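Local coordinates for sortase family protein (Clostridium perfringens, PDB 6IXZ) that probably acts as a class C sortase, a cysteine transpeptidase that links pilin subunits through an acyl-thioester intermediate, at residues T168-Y173 with T179-V184; D39-T44 with L158-D163; K17-K22 with I135-L140; Y63-I66 with I71-P74; I55-V60 with V81-K86. All coordinates share one frame; numbering follows the deposited sequence.

Contact 1: residues T168-Y173 with T179-V184; sequences TLLTCY and TERLLV
Leu170 turns its CG away from its backbone N (chi1 -179°) and Leu183 places its own CG opposite the carbonyl carbon (chi1 -57°), and these settings let the two chains run alongside each other in one direction. Leu170 CG thus comes to 3.7 Å from Leu183 CD2. The same leucine reaches on to the next pair on this face, where its CD1 lies over one face of the Arg181 guanidinium, 3.7 Å from Arg181 NE. On the other face of the sheet, Leu182 CB is touched by Thr171 CG2 at 3.8 Å and by Tyr173 CG at 3.9 Å, the ring meeting it obliquely. The backbone evidence is an antiparallel ladder with Leu169-Val184, Thr171-Leu182 and Tyr173-Glu180 as hydrogen-bonded pairs. Leu169 N bonds to Val184 O at 2.8 Å with an N-H...O angle of 173°, and the ladder stays regular as far as Thr171-Leu182. At the end next to the connecting loop Tyr173 O takes a sound bond from Glu180 N (2.7 Å) and a weak one from Thr179 N, while the bond from Tyr173 N to Glu180 O is itself weak. Cys172 and Arg181 form a non-hydrogen-bonded pair on the face of Leu170 and Leu183. This is the active-site hairpin of the sortase beta-barrel fold: Cys172, the predicted acyl-thioester nucleophile, ends its strand with its side chain against the predicted proton donor/acceptor His110.

Contact 2: residues D39-T44 with L158-D163; sequences DLFNGT and LKISDD
Asp39 O is gripped twice by Thr44, from the backbone N at 3.0 Å and from OG1 at 3.1 Å, and this closes the helix end that presents Phe41 to Ile160 and Asp162. The hydroxyl arrives well off the carbonyl direction, with a C=O...OG1 angle of 110°. Together with the bond from Gly43 N to Leu40 O and the positive phi of Gly43, the Thr44 N bond defines a Schellman motif, with Gly43 as its C-prime residue. On the last helical residue, Phe41, the ring is swung out toward residues 158-163 by CG lying anti to the backbone N (chi1 174°). Its CD2 packs against Ile160 CG2 at 3.4 Å, a close approach that is oblique to the ring. Asp162 OD2 comes in at the ring edge, in plane, 3.4 Å from Phe41 CE2 and 3.5 Å from Phe41 CZ. With ring and carboxylate planes 86° apart, the oxygen faces the edge hydrogens, a placement that probably gives a mild electrostatic attraction. Leu40 CD2 adds a looser touch on Ile160 CD1 at 4.4 Å. The segment 158-163 belongs to the loop leading from strand 138-150 into strand 165-173, and it is held by hydrogen bonds between Lys159 O and His104 ND1 and between Asp163 N and Asn102 OD1.

Contact 3: residues K17-K22 with I135-L140; sequences KINNVK and ILKKDL
Lys137 leaves its CB and runs alongside Ile18 in the opposite direction. Its CG meets Ile18 CG1 at 3.9 Å, and a bend at chi2 (-75°) sets its CD 4.1 Å from Ile18 CG2. A second bend at chi3 (-87°) turns CE and NZ toward Asn19, where NZ gives a weak hydrogen bond to Asn19 OD1 at 3.3 Å. The aliphatic part of the lysine therefore shares the hydrophobic surface of Ile18, while its charged end stays at the surface. Ile18 is met a second time by Leu136: the two side chains cross at about a right angle, with Ile18 CD1 4.0 Å from Leu136 CD1. Both partners stand on turns. Leu136 and Lys137 are the central residues of a type I' turn, closed by Lys138 N to Ile135 O at 2.8 Å, and Ile18 begins a type I turn in which Val21 N binds Ile18 O at 3.1 Å. The contact thus joins the region where helix 5-18 gives way to the turn before helix 23-41 to the tip of the hairpin of strands 130-135 and 138-150. Leu136 also packs on Leu29, Ile30 and Ile33 of helix 23-41, placing the hairpin tip against both helices.

Contact 4: residues Y63-I66 with I71-P74; sequences YIEI and IKLP
Strand segments Tyr63-Ile66 and Ile71-Pro74 run antiparallel, 171° between their directions, with two reciprocal bond pairs: Ile64 with Leu73 and Ile66 with Ile71, the shortest from Ile66 N to Ile71 O at 2.8 Å. On the buried face Ile66 and Ile71 stand next to each other, with Ile66 CB 3.9 Å from Ile71 CB and Ile66 CD1 4.0 Å from Ile71 CD1. Their neighbours on that face touch more lightly, Ile64 CG2 to Leu73 CB at 4.2 Å. The Glu65-Lys72 pair occupies the other face. Both chains are extended beyond CG and run together, Glu65 CG to Lys72 CG at 4.0 Å, yet Glu65 OE1 and Lys72 NZ remain 4.8 Å apart without touching; the glutamate instead uses OE2 to bind His134 NE2. Tyr63 CG sits in the crowded position between its backbone N and carbonyl carbon (chi1 58°), which leaves CD1 4.2 Å from Lys72 CG, oblique to the ring. That ring also stacks with His134. The hairpin is flanked by strand 130-135, which bonds to Tyr63 and Glu65; helix 5-18 covers Tyr63 and Pro74 through Ile11, and Ile64 and Ile66 pack inward on Leu169 of strand 165-173.

Contact 5: residues I55-V60 with V81-K86; sequences IHEGDV and VDILKK
Van der Waals packing of the Ile83 side chain on the Glu57 carboxylate and the Gly58 backbone carries the contact. Ile83 sets its CG1 opposite the carbonyl carbon (chi1 -73°) and sends CD1 out from the helix to the loop. That methyl is 3.7 Å from both Glu57 OE1 and Glu57 CD and 3.9 Å from Glu57 OE2; such nearly equal distances put it over the flat carboxylate rather than against one oxygen. Lower on the same branch, Ile83 CG1 lies 4.0 Å from Gly58 CA, while Ile83 CD1 is 3.8 Å from Gly58 N. The isoleucine thus leans on the loop backbone where no side chain intervenes.

Hydrogen bonds fix the shape of the loop itself. A type II turn from His56 to Asp59 is closed by Asp59 N to His56 O at 2.8 Å, with Gly58 at its third position in a positive-phi conformation (phi 99°). Across the turn, His56 N makes a nearly straight bond to Asp59 OD1 (2.8 Å, 168°), meeting it from above the carboxylate plane.

Two like charges also come near each other. Glu57 OE1 and Asp82 OD1 stand 5.0 Å apart, and the other oxygens, Glu57 OE2 and Asp82 OD2, both have Ser80 OG as hydrogen-bond partner. Its single proton can serve one of them at a time, and it may partly offset the repulsion, as may the start of helix 81-86.

Beyond the pair, Tyr77 of strand 71-77 bonds the backbone of Gly58 and Asp59, Ile83 and Lys86 pack on Tyr76, and Leu84 faces Leu113 of helix 111-114 and His110.

Along the chain, contact 4 is nested within the loop closed by contact 5, and contact 5 within that closed by contact 3; contacts 2 and 3 cross, and contact 1 comes last. Contacts 1, 3 and 4 reach the same mixed sheet. Contacts 1 and 4, with centres about 16 Å apart, meet where Leu169 CD2 packs 3.7 Å from Ile64 CD1, which joins the hairpin carrying Cys172 to the first one. Contact 2, about 21 Å from contact 1, touches it through Leu158. Contacts 2 and 3, about 25 Å apart, tie helices 23-41 and 5-18 to the loop before strand 165-173 and to the tip of hairpin 130-135/138-150, respectively.

Contact 1: residues T168-Y173 with T179-V184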
# COMPACT_ATOMS: atom_id res chain seq x y z
N THR A 168 1.62 -5.53 3.81
CA THR A 168 2.25 -5.00 5.02
C THR A 168 2.10 -3.47 5.14
O THR A 168 2.26 -2.70 4.15
CB THR A 168 3.73 -5.43 5.15
OG1 THR A 168 3.84 -6.85 5.38
CG2 THR A 168 4.38 -4.71 6.32
N LEU A 169 1.66 -3.04 6.31
CA LEU A 169 1.66 -1.62 6.67
C LEU A 169 2.97 -1.32 7.38
O LEU A 169 3.40 -2.08 8.21
CB LEU A 169 0.48 -1.31 7.58
CG LEU A 169 -0.86 -1.84 7.05
CD1 LEU A 169 -2.00 -1.46 7.97
CD2 LEU A 169 -1.08 -1.34 5.64
N LEU A 170 3.66 -0.28 6.94
CA LEU A 170 4.99 0.03 7.44
C LEU A 170 5.00 1.48 7.93
O LEU A 170 4.62 2.39 7.19
CB LEU A 170 6.00 -0.18 6.33
CG LEU A 170 7.47 0.05 6.56
CD1 LEU A 170 8.21 -0.58 5.40
CD2 LEU A 170 7.74 1.56 6.62
N THR A 171 5.36 1.68 9.19
CA THR A 171 5.60 3.03 9.71
C THR A 171 6.97 3.14 10.34
O THR A 171 7.47 2.16 10.91
CB THR A 171 4.56 3.42 10.77
OG1 THR A 171 4.69 4.81 11.08
CG2 THR A 171 4.73 2.63 12.00
N CYS A 172 7.66 4.26 10.15
CA CYS A 172 8.84 4.53 10.98
C CYS A 172 8.49 4.54 12.47
O CYS A 172 7.36 4.84 12.85
CB CYS A 172 9.47 5.86 10.61
SG CYS A 172 10.00 5.94 8.92
N TYR A 173 9.47 4.19 13.30
CA TYR A 173 9.21 3.74 14.67
C TYR A 173 10.51 3.84 15.45
O TYR A 173 11.58 3.92 14.84
CB TYR A 173 8.69 2.30 14.65
CG TYR A 173 8.14 1.83 15.98
CD1 TYR A 173 6.86 2.16 16.38
CD2 TYR A 173 8.94 1.11 16.85
CE1 TYR A 173 6.39 1.80 17.64
CE2 TYR A 173 8.47 0.70 18.08
CZ TYR A 173 7.19 1.03 18.47
OH TYR A 173 6.75 0.63 19.71
N THR A 179 13.91 5.35 13.82
CA THR A 179 15.17 4.66 13.73
C THR A 179 14.93 3.19 13.35
O THR A 179 15.82 2.52 12.80
CB THR A 179 15.89 4.83 15.08
OG1 THR A 179 17.21 5.33 14.86
CG2 THR A 179 15.91 3.57 15.86
N GLU A 180 13.68 2.74 13.52
CA GLU A 180 13.23 1.46 12.98
C GLU A 180 12.01 1.64 12.07
O GLU A 180 11.55 2.77 11.83
CB GLU A 180 12.85 0.50 14.10
CG GLU A 180 13.35 0.90 15.46
CD GLU A 180 14.43 -0.03 15.96
OE1 GLU A 180 15.43 -0.22 15.23
OE2 GLU A 180 14.26 -0.55 17.08
N ARG A 181 11.52 0.50 11.58
CA ARG A 181 10.22 0.35 10.91
C ARG A 181 9.41 -0.67 11.66
O ARG A 181 9.88 -1.79 11.89
CB ARG A 181 10.41 -0.23 9.51
CG ARG A 181 11.34 0.51 8.59
CD ARG A 181 11.97 -0.53 7.66
NE ARG A 181 11.83 -0.14 6.27
CZ ARG A 181 12.23 -0.86 5.24
NH1 ARG A 181 12.79 -2.06 5.44
NH2 ARG A 181 12.01 -0.41 4.01
N LEU A 182 8.18 -0.29 12.03
CA LEU A 182 7.16 -1.22 12.50
C LEU A 182 6.35 -1.75 11.33
O LEU A 182 5.88 -0.97 10.49
CB LEU A 182 6.26 -0.51 13.52
CG LEU A 182 4.96 -1.22 13.93
CD1 LEU A 182 5.26 -2.44 14.79
CD2 LEU A 182 4.10 -0.24 14.72
N LEU A 183 6.25 -3.07 11.24
CA LEU A 183 5.59 -3.75 10.14
C LEU A 183 4.35 -4.38 10.70
O LEU A 183 4.42 -5.05 11.73
CB LEU A 183 6.47 -4.88 9.60
CG LEU A 183 7.86 -4.48 9.13
CD1 LEU A 183 8.60 -5.67 8.54
CD2 LEU A 183 7.77 -3.34 8.11
N VAL A 184 3.22 -4.18 10.03
CA VAL A 184 1.97 -4.84 10.43
C VAL A 184 1.42 -5.57 9.21
O VAL A 184 0.91 -4.92 8.29
CB VAL A 184 0.93 -3.80 10.96
CG1 VAL A 184 -0.38 -4.48 11.30
CG2 VAL A 184 1.48 -3.07 12.18

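Contact 2: residues D39-T44 with L158-D163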
# COMPACT_ATOMS: atom_id res chain seq x y z
N ASP A 39 5.04 -11.21 -13.02
CA ASP A 39 6.41 -11.03 -13.49
C ASP A 39 7.32 -10.72 -12.34
O ASP A 39 8.50 -11.07 -12.39
CB ASP A 39 6.51 -9.91 -14.51
CG ASP A 39 6.05 -10.32 -15.89
OD1 ASP A 39 5.80 -11.52 -16.10
OD2 ASP A 39 5.89 -9.42 -16.74
N LEU A 40 6.84 -9.93 -11.38
CA LEU A 40 7.68 -9.52 -10.26
C LEU A 40 7.96 -10.70 -9.32
O LEU A 40 9.08 -10.91 -8.89
CB LEU A 40 7.06 -8.32 -9.51
CG LEU A 40 7.73 -7.90 -8.19
CD1 LEU A 40 9.06 -7.16 -8.41
CD2 LEU A 40 6.79 -7.05 -7.35
N PHE A 41 6.94 -11.51 -9.06
CA PHE A 41 7.11 -12.75 -8.31
C PHE A 41 8.08 -13.72 -9.01
O PHE A 41 8.70 -14.57 -8.36
CB PHE A 41 5.74 -13.40 -8.11
CG PHE A 41 5.78 -14.75 -7.47
CD1 PHE A 41 5.31 -15.87 -8.15
CD2 PHE A 41 6.19 -14.90 -6.15
CE1 PHE A 41 5.33 -17.12 -7.55
CE2 PHE A 41 6.23 -16.14 -5.55
CZ PHE A 41 5.79 -17.25 -6.25
N ASN A 42 8.21 -13.59 -10.33
CA ASN A 42 9.04 -14.47 -11.14
C ASN A 42 10.36 -13.86 -11.59
O ASN A 42 11.01 -14.38 -12.49
CB ASN A 42 8.26 -14.91 -12.39
CG ASN A 42 7.03 -15.70 -12.04
OD1 ASN A 42 5.96 -15.49 -12.60
ND2 ASN A 42 7.15 -16.55 -11.04
N GLY A 43 10.76 -12.76 -10.97
CA GLY A 43 12.11 -12.23 -11.14
C GLY A 43 12.39 -11.68 -12.53
O GLY A 43 13.55 -11.50 -12.90
N THR A 44 11.34 -11.39 -13.29
CA THR A 44 11.50 -10.90 -14.66
C THR A 44 11.15 -9.43 -14.82
O THR A 44 11.43 -8.85 -15.86
CB THR A 44 10.69 -11.74 -15.68
OG1 THR A 44 9.31 -11.76 -15.33
CG2 THR A 44 11.20 -13.17 -15.73
N LEU A 158 9.41 -8.55 4.14
CA LEU A 158 8.76 -7.81 3.06
C LEU A 158 8.68 -8.60 1.75
O LEU A 158 8.08 -8.12 0.78
CB LEU A 158 9.50 -6.51 2.81
CG LEU A 158 9.50 -5.50 3.96
CD1 LEU A 158 10.14 -4.21 3.47
CD2 LEU A 158 8.09 -5.24 4.49
N LYS A 159 9.34 -9.75 1.71
CA LYS A 159 9.38 -10.60 0.51
C LYS A 159 8.01 -11.21 0.19
O LYS A 159 7.19 -11.40 1.08
CB LYS A 159 10.37 -11.74 0.69
CG LYS A 159 11.82 -11.28 0.75
CD LYS A 159 12.75 -12.43 1.12
CE LYS A 159 14.20 -11.96 1.26
NZ LYS A 159 14.71 -11.36 -0.00
N ILE A 160 7.80 -11.58 -1.06
CA ILE A 160 6.58 -12.29 -1.43
C ILE A 160 6.66 -13.70 -0.85
O ILE A 160 7.75 -14.25 -0.71
CB ILE A 160 6.42 -12.29 -2.95
CG1 ILE A 160 6.25 -10.85 -3.43
CG2 ILE A 160 5.20 -13.11 -3.38
CD1 ILE A 160 6.62 -10.65 -4.87
N SER A 161 5.55 -14.19 -0.31
CA SER A 161 5.46 -15.58 0.14
C SER A 161 4.61 -16.37 -0.85
O SER A 161 3.51 -15.91 -1.22
CB SER A 161 4.83 -15.68 1.54
OG SER A 161 5.66 -15.11 2.54
N ASP A 162 5.10 -17.54 -1.26
CA ASP A 162 4.32 -18.43 -2.16
C ASP A 162 2.95 -18.74 -1.56
O ASP A 162 2.82 -18.93 -0.36
CB ASP A 162 5.03 -19.76 -2.47
CG ASP A 162 6.41 -19.60 -3.07
OD1 ASP A 162 7.02 -20.64 -3.38
OD2 ASP A 162 6.91 -18.46 -3.20
N ASP A 163 1.92 -18.74 -2.41
CA ASP A 163 0.57 -19.10 -2.02
C ASP A 163 -0.10 -18.12 -1.04
O ASP A 163 -1.18 -18.43 -0.49
CB ASP A 163 0.53 -20.52 -1.43
CG ASP A 163 1.15 -21.54 -2.35
OD1 ASP A 163 0.97 -21.43 -3.59
OD2 ASP A 163 1.90 -22.38 -1.83

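Contact 3: residues K17-K22 with I135-L140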
# COMPACT_ATOMS: atom_id res chain seq x y z
N LYS A 17 -12.58 10.59 -10.22
CA LYS A 17 -11.83 10.38 -11.45
C LYS A 17 -11.86 8.92 -11.89
O LYS A 17 -12.01 8.62 -13.08
CB LYS A 17 -10.38 10.83 -11.27
CG LYS A 17 -9.42 10.21 -12.27
CD LYS A 17 -8.00 10.72 -12.10
CE LYS A 17 -7.00 9.82 -12.84
NZ LYS A 17 -5.66 10.44 -12.99
N ILE A 18 -11.74 8.00 -10.93
CA ILE A 18 -11.84 6.57 -11.24
C ILE A 18 -13.28 6.23 -11.61
O ILE A 18 -13.53 5.46 -12.53
CB ILE A 18 -11.37 5.66 -10.07
CG1 ILE A 18 -10.96 4.28 -10.59
CG2 ILE A 18 -12.45 5.50 -9.02
CD1 ILE A 18 -9.55 4.22 -11.10
N ASN A 19 -14.24 6.89 -10.96
CA ASN A 19 -15.65 6.64 -11.25
C ASN A 19 -16.05 6.96 -12.70
O ASN A 19 -17.10 6.50 -13.17
CB ASN A 19 -16.55 7.41 -10.27
CG ASN A 19 -16.82 6.62 -9.00
OD1 ASN A 19 -16.26 5.54 -8.79
ND2 ASN A 19 -17.69 7.15 -8.15
N ASN A 20 -15.22 7.72 -13.41
CA ASN A 20 -15.52 8.13 -14.80
C ASN A 20 -14.61 7.51 -15.85
O ASN A 20 -14.67 7.88 -17.02
CB ASN A 20 -15.45 9.65 -14.94
CG ASN A 20 -16.58 10.37 -14.22
OD1 ASN A 20 -17.75 9.97 -14.30
ND2 ASN A 20 -16.24 11.44 -13.51
N VAL A 21 -13.76 6.57 -15.44
CA VAL A 21 -12.95 5.81 -16.39
C VAL A 21 -13.72 4.59 -16.87
O VAL A 21 -14.29 3.86 -16.06
CB VAL A 21 -11.62 5.34 -15.75
CG1 VAL A 21 -10.93 4.31 -16.63
CG2 VAL A 21 -10.71 6.52 -15.49
N LYS A 22 -13.66 4.33 -18.17
CA LYS A 22 -14.46 3.27 -18.79
C LYS A 22 -14.10 1.86 -18.32
O LYS A 22 -12.93 1.45 -18.37
CB LYS A 22 -14.34 3.35 -20.32
CG LYS A 22 -14.88 4.64 -20.91
CD LYS A 22 -16.28 4.99 -20.39
CE LYS A 22 -16.24 6.05 -19.30
NZ LYS A 22 -17.56 6.26 -18.62
N ILE A 135 -8.87 0.18 -4.30
CA ILE A 135 -7.78 0.40 -5.25
C ILE A 135 -8.28 0.05 -6.65
O ILE A 135 -8.73 -1.07 -6.88
CB ILE A 135 -6.58 -0.50 -4.92
CG1 ILE A 135 -6.08 -0.22 -3.49
CG2 ILE A 135 -5.50 -0.36 -5.97
CD1 ILE A 135 -5.10 0.91 -3.37
N LEU A 136 -8.34 1.05 -7.53
CA LEU A 136 -8.87 0.86 -8.89
C LEU A 136 -10.17 0.04 -8.88
O LEU A 136 -10.30 -0.95 -9.61
CB LEU A 136 -7.81 0.20 -9.78
CG LEU A 136 -6.64 1.07 -10.26
CD1 LEU A 136 -6.45 2.31 -9.41
CD2 LEU A 136 -5.35 0.28 -10.33
N LYS A 137 -11.11 0.44 -8.03
CA LYS A 137 -12.46 -0.14 -8.01
C LYS A 137 -12.55 -1.49 -7.30
O LYS A 137 -13.64 -2.02 -7.10
CB LYS A 137 -13.03 -0.27 -9.42
CG LYS A 137 -13.09 1.04 -10.17
CD LYS A 137 -14.24 1.89 -9.66
CE LYS A 137 -15.53 1.56 -10.38
NZ LYS A 137 -16.64 2.44 -9.91
N LYS A 138 -11.40 -2.02 -6.88
CA LYS A 138 -11.39 -3.22 -6.06
C LYS A 138 -11.54 -2.86 -4.60
O LYS A 138 -10.94 -1.90 -4.12
CB LYS A 138 -10.10 -4.01 -6.28
CG LYS A 138 -9.99 -4.63 -7.66
CD LYS A 138 -8.93 -5.72 -7.68
CE LYS A 138 -9.53 -7.10 -7.46
NZ LYS A 138 -9.89 -7.77 -8.74
N ASP A 139 -12.41 -3.61 -3.93
CA ASP A 139 -12.52 -3.58 -2.49
C ASP A 139 -11.80 -4.79 -1.92
O ASP A 139 -12.17 -5.93 -2.23
CB ASP A 139 -13.99 -3.63 -2.09
CG ASP A 139 -14.75 -2.36 -2.47
OD1 ASP A 139 -14.14 -1.29 -2.66
OD2 ASP A 139 -15.99 -2.44 -2.49
N LEU A 140 -10.73 -4.57 -1.16
CA LEU A 140 -9.98 -5.70 -0.59
C LEU A 140 -10.01 -5.64 0.93
O LEU A 140 -9.96 -4.55 1.52
CB LEU A 140 -8.52 -5.73 -1.10
CG LEU A 140 -8.24 -5.77 -2.61
CD1 LEU A 140 -6.78 -5.51 -2.94
CD2 LEU A 140 -8.67 -7.09 -3.23

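Contact 4: residues Y63-I66 with I71-P74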
# COMPACT_ATOMS: atom_id res chain seq x y z
N TYR A 63 -7.33 4.35 -1.81
CA TYR A 63 -7.08 4.61 -0.40
C TYR A 63 -7.23 3.39 0.54
O TYR A 63 -7.77 2.34 0.19
CB TYR A 63 -7.99 5.74 0.08
CG TYR A 63 -9.46 5.45 -0.10
CD1 TYR A 63 -10.25 5.03 0.97
CD2 TYR A 63 -10.04 5.55 -1.36
CE1 TYR A 63 -11.60 4.74 0.78
CE2 TYR A 63 -11.38 5.26 -1.56
CZ TYR A 63 -12.16 4.89 -0.49
OH TYR A 63 -13.49 4.62 -0.70
N ILE A 64 -6.76 3.57 1.76
CA ILE A 64 -6.86 2.56 2.79
C ILE A 64 -7.74 3.07 3.93
O ILE A 64 -7.68 4.25 4.30
CB ILE A 64 -5.45 2.15 3.31
CG1 ILE A 64 -5.55 1.09 4.39
CG2 ILE A 64 -4.67 3.37 3.82
CD1 ILE A 64 -4.24 0.38 4.66
N GLU A 65 -8.57 2.18 4.46
CA GLU A 65 -9.33 2.48 5.69
C GLU A 65 -8.99 1.48 6.78
O GLU A 65 -8.86 0.29 6.52
CB GLU A 65 -10.84 2.40 5.42
CG GLU A 65 -11.33 3.29 4.30
CD GLU A 65 -12.84 3.22 4.17
OE1 GLU A 65 -13.51 4.23 4.47
OE2 GLU A 65 -13.36 2.11 3.91
N ILE A 66 -8.74 1.99 7.99
CA ILE A 66 -8.53 1.16 9.18
C ILE A 66 -9.50 1.63 10.28
O ILE A 66 -9.19 2.53 11.05
CB ILE A 66 -7.07 1.25 9.70
CG1 ILE A 66 -6.05 1.13 8.56
CG2 ILE A 66 -6.82 0.17 10.74
CD1 ILE A 66 -4.61 1.23 8.99
N ILE A 71 -8.49 5.55 10.53
CA ILE A 71 -7.60 5.93 9.44
C ILE A 71 -8.29 5.81 8.09
O ILE A 71 -8.93 4.81 7.79
CB ILE A 71 -6.32 5.09 9.46
CG1 ILE A 71 -5.45 5.54 10.63
CG2 ILE A 71 -5.58 5.17 8.12
CD1 ILE A 71 -4.16 4.78 10.80
N LYS A 72 -8.16 6.85 7.28
CA LYS A 72 -8.62 6.83 5.88
C LYS A 72 -7.65 7.69 5.08
O LYS A 72 -7.60 8.90 5.29
CB LYS A 72 -10.02 7.46 5.81
CG LYS A 72 -10.76 7.25 4.49
CD LYS A 72 -12.06 8.04 4.50
CE LYS A 72 -12.55 8.34 3.10
NZ LYS A 72 -13.97 8.81 3.10
N LEU A 73 -6.79 7.07 4.28
CA LEU A 73 -5.65 7.80 3.65
C LEU A 73 -5.49 7.40 2.17
O LEU A 73 -5.70 6.22 1.82
CB LEU A 73 -4.35 7.48 4.39
CG LEU A 73 -4.19 8.04 5.81
CD1 LEU A 73 -3.04 7.39 6.54
CD2 LEU A 73 -4.04 9.54 5.83
N PRO A 74 -5.06 8.34 1.30
CA PRO A 74 -4.72 7.99 -0.09
C PRO A 74 -3.48 7.15 -0.11
O PRO A 74 -2.64 7.27 0.78
CB PRO A 74 -4.45 9.34 -0.77
CG PRO A 74 -4.20 10.29 0.35
CD PRO A 74 -5.02 9.79 1.52

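Contact 5: residues I55-V60 with V81-K86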
# COMPACT_ATOMS: atom_id res chain seq x y z
N ILE A 55 1.35 4.15 -14.62
CA ILE A 55 1.46 4.51 -13.22
C ILE A 55 2.85 5.07 -12.99
O ILE A 55 3.84 4.41 -13.29
CB ILE A 55 1.17 3.31 -12.31
CG1 ILE A 55 -0.19 2.73 -12.69
CG2 ILE A 55 1.19 3.75 -10.85
CD1 ILE A 55 -0.61 1.52 -11.89
N HIS A 56 2.91 6.35 -12.68
CA HIS A 56 4.16 7.00 -12.38
C HIS A 56 4.26 7.13 -10.88
O HIS A 56 3.25 7.32 -10.19
CB HIS A 56 4.23 8.39 -13.01
CG HIS A 56 4.09 8.39 -14.50
ND1 HIS A 56 2.93 8.00 -15.14
CD2 HIS A 56 4.94 8.80 -15.47
CE1 HIS A 56 3.09 8.13 -16.45
NE2 HIS A 56 4.30 8.61 -16.67
N GLU A 57 5.48 7.09 -10.38
CA GLU A 57 5.81 7.76 -9.13
C GLU A 57 4.87 8.93 -8.91
O GLU A 57 4.77 9.82 -9.77
CB GLU A 57 7.24 8.27 -9.18
CG GLU A 57 8.21 7.48 -8.31
CD GLU A 57 9.19 8.39 -7.61
OE1 GLU A 57 9.24 9.59 -7.98
OE2 GLU A 57 9.84 7.94 -6.65
N GLY A 58 4.13 8.91 -7.81
CA GLY A 58 3.27 10.02 -7.42
C GLY A 58 1.81 9.85 -7.78
O GLY A 58 0.97 10.63 -7.35
N ASP A 59 1.48 8.83 -8.56
CA ASP A 59 0.08 8.61 -8.90
C ASP A 59 -0.68 8.06 -7.69
O ASP A 59 -0.11 7.37 -6.87
CB ASP A 59 -0.04 7.65 -10.09
CG ASP A 59 0.41 8.29 -11.42
OD1 ASP A 59 0.41 7.57 -12.44
OD2 ASP A 59 0.82 9.47 -11.42
N VAL A 60 -1.95 8.41 -7.54
CA VAL A 60 -2.75 7.82 -6.47
C VAL A 60 -3.60 6.68 -7.01
O VAL A 60 -4.27 6.81 -8.04
CB VAL A 60 -3.55 8.88 -5.68
CG1 VAL A 60 -3.34 10.28 -6.22
CG2 VAL A 60 -5.03 8.55 -5.55
N VAL A 81 11.22 10.85 -1.14
CA VAL A 81 10.99 11.75 -0.03
C VAL A 81 9.85 12.73 -0.32
O VAL A 81 8.97 12.95 0.51
CB VAL A 81 12.29 12.50 0.32
CG1 VAL A 81 12.04 13.61 1.32
CG2 VAL A 81 13.30 11.51 0.89
N ASP A 82 9.74 13.17 -1.56
CA ASP A 82 8.67 14.08 -1.93
C ASP A 82 7.26 13.45 -1.89
O ASP A 82 6.28 14.10 -1.54
CB ASP A 82 8.95 14.69 -3.29
CG ASP A 82 9.13 13.66 -4.36
OD1 ASP A 82 8.38 13.74 -5.35
OD2 ASP A 82 10.00 12.78 -4.22
N ILE A 83 7.17 12.15 -2.09
CA ILE A 83 5.88 11.48 -2.02
C ILE A 83 5.51 11.09 -0.60
O ILE A 83 4.37 11.24 -0.19
CB ILE A 83 5.83 10.25 -2.92
CG1 ILE A 83 5.76 10.70 -4.39
CG2 ILE A 83 4.63 9.38 -2.54
CD1 ILE A 83 6.80 10.04 -5.28
N LEU A 84 6.50 10.75 0.21
CA LEU A 84 6.25 10.41 1.59
C LEU A 84 5.94 11.62 2.42
O LEU A 84 5.33 11.50 3.47
CB LEU A 84 7.41 9.65 2.23
CG LEU A 84 7.73 8.21 1.82
CD1 LEU A 84 8.96 7.73 2.56
CD2 LEU A 84 6.58 7.24 2.06
N LYS A 85 6.35 12.80 1.94
CA LYS A 85 5.91 14.06 2.55
C LYS A 85 4.40 14.23 2.40
O LYS A 85 3.77 14.83 3.27
CB LYS A 85 6.63 15.27 1.93
CG LYS A 85 8.03 15.54 2.46
CD LYS A 85 8.68 16.68 1.67
CE LYS A 85 10.14 16.87 2.08
NZ LYS A 85 10.69 18.18 1.62
N LYS A 86 3.82 13.69 1.32
CA LYS A 86 2.35 13.77 1.10
C LYS A 86 1.52 12.67 1.79
O LYS A 86 0.34 12.86 2.12
CB LYS A 86 2.04 13.70 -0.40
CG LYS A 86 2.61 14.83 -1.23
CD LYS A 86 1.96 14.81 -2.61
CE LYS A 86 2.94 15.10 -3.72
NZ LYS A 86 2.66 14.22 -4.89